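Local coordinates for engineered protein (Artificial gene, PDB 3VB8) that is an engineered protein, probably designed by computation to inhibit an enzyme, at residues M8-F18 and G48-P56. Residues are numbered along the deposited sequence; the frame is centred on the assembly and turned at random.
Sequences MSVVDYVVTSF and GLLAYMLLP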
loop_
_atom_site.group_PDB
_atom_site.type_symbol
_atom_site.label_atom_id
_atom_site.label_comp_id
_atom_site.label_asym_id
_atom_site.label_seq_id
_atom_site.Cartn_x
_atom_site.Cartn_y
_atom_site.Cartn_z
ATOM N N MET A 8 20.044 -9.997 17.299
ATOM C CA MET A 8 19.691 -8.701 16.665
ATOM C C MET A 8 18.550 -7.975 17.387
ATOM O O MET A 8 17.502 -8.561 17.665
ATOM C CB MET A 8 19.332 -8.948 15.197
ATOM C CG MET A 8 20.540 -9.210 14.284
ATOM S SD MET A 8 21.193 -7.696 13.483
ATOM C CE MET A 8 21.961 -6.797 14.915
ATOM N N SER A 9 18.748 -6.696 17.688
ATOM C CA SER A 9 17.721 -5.930 18.386
ATOM C C SER A 9 16.731 -5.184 17.485
ATOM O O SER A 9 16.201 -5.742 16.526
ATOM C CB SER A 9 18.369 -4.942 19.348
ATOM O OG SER A 9 18.798 -5.621 20.508
ATOM N N VAL A 10 16.457 -3.925 17.815
ATOM C CA VAL A 10 15.507 -3.129 17.042
ATOM C C VAL A 10 15.579 -3.301 15.521
ATOM O O VAL A 10 16.651 -3.215 14.898
ATOM C CB VAL A 10 15.634 -1.623 17.366
ATOM C CG1 VAL A 10 15.953 -1.462 18.832
ATOM C CG2 VAL A 10 16.683 -0.950 16.469
ATOM N N VAL A 11 14.410 -3.534 14.936
ATOM C CA VAL A 11 14.270 -3.704 13.492
ATOM C C VAL A 11 13.223 -2.701 13.055
ATOM O O VAL A 11 12.426 -2.266 13.876
ATOM C CB VAL A 11 13.794 -5.130 13.123
ATOM C CG1 VAL A 11 13.490 -5.202 11.623
ATOM C CG2 VAL A 11 14.854 -6.162 13.502
ATOM N N ASP A 12 13.229 -2.338 11.776
ATOM C CA ASP A 12 12.291 -1.349 11.254
ATOM C C ASP A 12 11.066 -2.002 10.674
ATOM O O ASP A 12 11.148 -3.073 10.086
ATOM C CB ASP A 12 12.974 -0.477 10.189
ATOM C CG ASP A 12 14.160 0.300 10.746
ATOM O OD1 ASP A 12 13.935 1.185 11.593
ATOM O OD2 ASP A 12 15.318 0.037 10.356
ATOM N N TYR A 13 9.929 -1.347 10.861
ATOM C CA TYR A 13 8.669 -1.832 10.353
ATOM C C TYR A 13 7.894 -0.596 9.958
ATOM O O TYR A 13 7.693 0.307 10.766
ATOM C CB TYR A 13 7.927 -2.622 11.431
ATOM C CG TYR A 13 6.805 -3.473 10.876
ATOM C CD1 TYR A 13 7.021 -4.322 9.786
ATOM C CD2 TYR A 13 5.540 -3.454 11.448
ATOM C CE1 TYR A 13 6.008 -5.130 9.282
ATOM C CE2 TYR A 13 4.521 -4.261 10.951
ATOM C CZ TYR A 13 4.763 -5.090 9.873
ATOM O OH TYR A 13 3.730 -5.857 9.402
ATOM N N VAL A 14 7.495 -0.527 8.699
ATOM C CA VAL A 14 6.752 0.633 8.248
ATOM C C VAL A 14 5.306 0.225 7.906
ATOM O O VAL A 14 5.057 -0.906 7.477
ATOM C CB VAL A 14 7.473 1.281 7.028
ATOM C CG1 VAL A 14 7.465 0.328 5.880
ATOM C CG2 VAL A 14 6.801 2.602 6.624
ATOM N N VAL A 15 4.354 1.121 8.142
ATOM C CA VAL A 15 2.955 0.842 7.820
ATOM C C VAL A 15 2.353 2.004 7.032
ATOM O O VAL A 15 2.883 3.107 7.053
ATOM C CB VAL A 15 2.120 0.599 9.093
ATOM C CG1 VAL A 15 2.575 -0.731 9.767
ATOM C CG2 VAL A 15 2.230 1.819 10.037
ATOM N N THR A 16 1.259 1.769 6.326
ATOM C CA THR A 16 0.696 2.860 5.559
ATOM C C THR A 16 -0.337 3.549 6.410
ATOM O O THR A 16 -1.105 2.893 7.118
ATOM C CB THR A 16 0.031 2.374 4.257
ATOM O OG1 THR A 16 -0.940 1.367 4.574
ATOM C CG2 THR A 16 1.071 1.813 3.285
ATOM N N SER A 17 -0.354 4.873 6.348
ATOM C CA SER A 17 -1.321 5.636 7.111
ATOM C C SER A 17 -1.616 6.897 6.325
ATOM O O SER A 17 -0.780 7.794 6.270
ATOM C CB SER A 17 -0.752 5.981 8.502
ATOM O OG SER A 17 -1.775 6.239 9.464
ATOM N N PHE A 18 -2.782 6.959 5.690
ATOM C CA PHE A 18 -3.135 8.167 4.942
ATOM C C PHE A 18 -4.620 8.289 4.588
ATOM O O PHE A 18 -5.290 7.310 4.311
ATOM C CB PHE A 18 -2.278 8.270 3.669
ATOM C CG PHE A 18 -2.763 7.427 2.542
ATOM C CD1 PHE A 18 -3.762 7.892 1.686
ATOM C CD2 PHE A 18 -2.200 6.170 2.319
ATOM C CE1 PHE A 18 -4.194 7.119 0.616
ATOM C CE2 PHE A 18 -2.620 5.386 1.256
ATOM C CZ PHE A 18 -3.618 5.860 0.401
ATOM N N GLY A 48 2.768 9.133 3.639
ATOM C CA GLY A 48 1.648 8.372 4.162
ATOM C C GLY A 48 2.089 7.123 4.895
ATOM O O GLY A 48 1.362 6.131 4.942
ATOM N N LEU A 49 3.272 7.181 5.490
ATOM C CA LEU A 49 3.810 6.051 6.223
ATOM C C LEU A 49 4.083 6.317 7.712
ATOM O O LEU A 49 4.213 7.455 8.134
ATOM C CB LEU A 49 5.115 5.614 5.570
ATOM C CG LEU A 49 5.194 5.409 4.065
ATOM C CD1 LEU A 49 6.673 5.280 3.702
ATOM C CD2 LEU A 49 4.395 4.166 3.653
ATOM N N LEU A 50 4.186 5.253 8.498
ATOM C CA LEU A 50 4.502 5.359 9.918
ATOM C C LEU A 50 5.584 4.306 10.070
ATOM O O LEU A 50 5.412 3.195 9.570
ATOM C CB LEU A 50 3.275 5.020 10.766
ATOM C CG LEU A 50 2.111 6.003 10.721
ATOM C CD1 LEU A 50 1.035 5.526 11.636
ATOM C CD2 LEU A 50 2.580 7.371 11.124
ATOM N N ALA A 51 6.706 4.660 10.695
ATOM C CA ALA A 51 7.805 3.706 10.877
ATOM C C ALA A 51 7.932 3.330 12.328
ATOM O O ALA A 51 7.736 4.176 13.186
ATOM C CB ALA A 51 9.096 4.299 10.435
ATOM N N TYR A 52 8.319 2.093 12.605
ATOM C CA TYR A 52 8.447 1.632 13.979
ATOM C C TYR A 52 9.803 1.016 14.258
ATOM O O TYR A 52 10.377 0.359 13.393
ATOM C CB TYR A 52 7.397 0.559 14.271
ATOM C CG TYR A 52 5.953 0.995 14.228
ATOM C CD1 TYR A 52 5.315 1.454 15.381
ATOM C CD2 TYR A 52 5.202 0.888 13.054
ATOM C CE1 TYR A 52 3.963 1.791 15.374
ATOM C CE2 TYR A 52 3.843 1.226 13.032
ATOM C CZ TYR A 52 3.228 1.677 14.205
ATOM O OH TYR A 52 1.886 2.005 14.249
ATOM N N MET A 53 10.287 1.213 15.481
ATOM C CA MET A 53 11.544 0.637 15.928
ATOM C C MET A 53 11.107 -0.440 16.883
ATOM O O MET A 53 10.969 -0.195 18.076
ATOM C CB MET A 53 12.429 1.663 16.651
ATOM C CG MET A 53 13.114 2.701 15.769
ATOM S SD MET A 53 14.424 3.570 16.630
ATOM C CE MET A 53 13.478 4.335 17.951
ATOM N N LEU A 54 10.825 -1.612 16.322
ATOM C CA LEU A 54 10.386 -2.762 17.095
ATOM C C LEU A 54 11.525 -3.624 17.694
ATOM O O LEU A 54 12.601 -3.801 17.105
ATOM C CB LEU A 54 9.511 -3.668 16.226
ATOM C CG LEU A 54 8.235 -3.093 15.630
ATOM C CD1 LEU A 54 7.571 -4.135 14.745
ATOM C CD2 LEU A 54 7.301 -2.696 16.744
ATOM N N LEU A 55 11.254 -4.166 18.872
ATOM C CA LEU A 55 12.169 -5.040 19.579
ATOM C C LEU A 55 11.524 -6.404 19.495
ATOM O O LEU A 55 10.301 -6.521 19.521
ATOM C CB LEU A 55 12.288 -4.600 21.032
ATOM C CG LEU A 55 12.900 -3.226 21.289
ATOM C CD1 LEU A 55 12.694 -2.829 22.744
ATOM C CD2 LEU A 55 14.371 -3.277 20.927
ATOM N N PRO A 56 12.334 -7.454 19.382
ATOM C CA PRO A 56 11.799 -8.814 19.285
ATOM C C PRO A 56 10.592 -9.028 20.195
ATOM O O PRO A 56 10.607 -8.652 21.365
ATOM C CB PRO A 56 12.986 -9.668 19.683
ATOM C CG PRO A 56 14.129 -8.890 19.090
ATOM C CD PRO A 56 13.805 -7.458 19.463
#
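V15 CG2 is wedged between L50 CB and the ring edge of Y52, with CG1 a little farther from the same ring carbon. The pair of strands is a compact example of antiparallel alternation: V11, Y13, V15, L50, Y52 and L54 share one face of the sheet, D12, V14, T16, L49, A51 and M53 the other. Three hydrogen-bonded pairs, V11 with L54, Y13 with Y52 and V15 with L50, set the register, and S17 N extends the ladder to G48 O in a nearly straight bond (177°) that approaches from above the carbonyl plane.

On the first face, a chi1 of -68° sets V15 CG1 anti to the carbonyl carbon and leaves CG2 between the backbone N and that carbon, 3.4 Å from L50 CB and 3.5 Å from Y52 CE2; the valine and the tyrosine cross at about a right angle. Y13 O lies at the ring's edge too, in the ring plane, while accepting the hydrogen bond from Y52 N. L54 CD1 reaches Y13 CB at 3.7 Å, obliquely to the phenol. L50 CG rests on S17 CB.

On the other face, V14 CG2, anti to the backbone N, touches L49 CB at 3.6 Å, and L49 CD2 lies 4.1 Å from T16 CG2, the two side chains crossing obliquely. Shortening L49 to an alanine keeps the CB contact but would probably leave V14 CG2 and T16 CG2 without the leucine's branch.

Strand 11-19 lies between 49-54 and 23-31, where Y52 OH is hydrogen-bonded to L29 N; strand 42-44 pairs with 49-54 beyond, and W131 of the second subunit packs on L49.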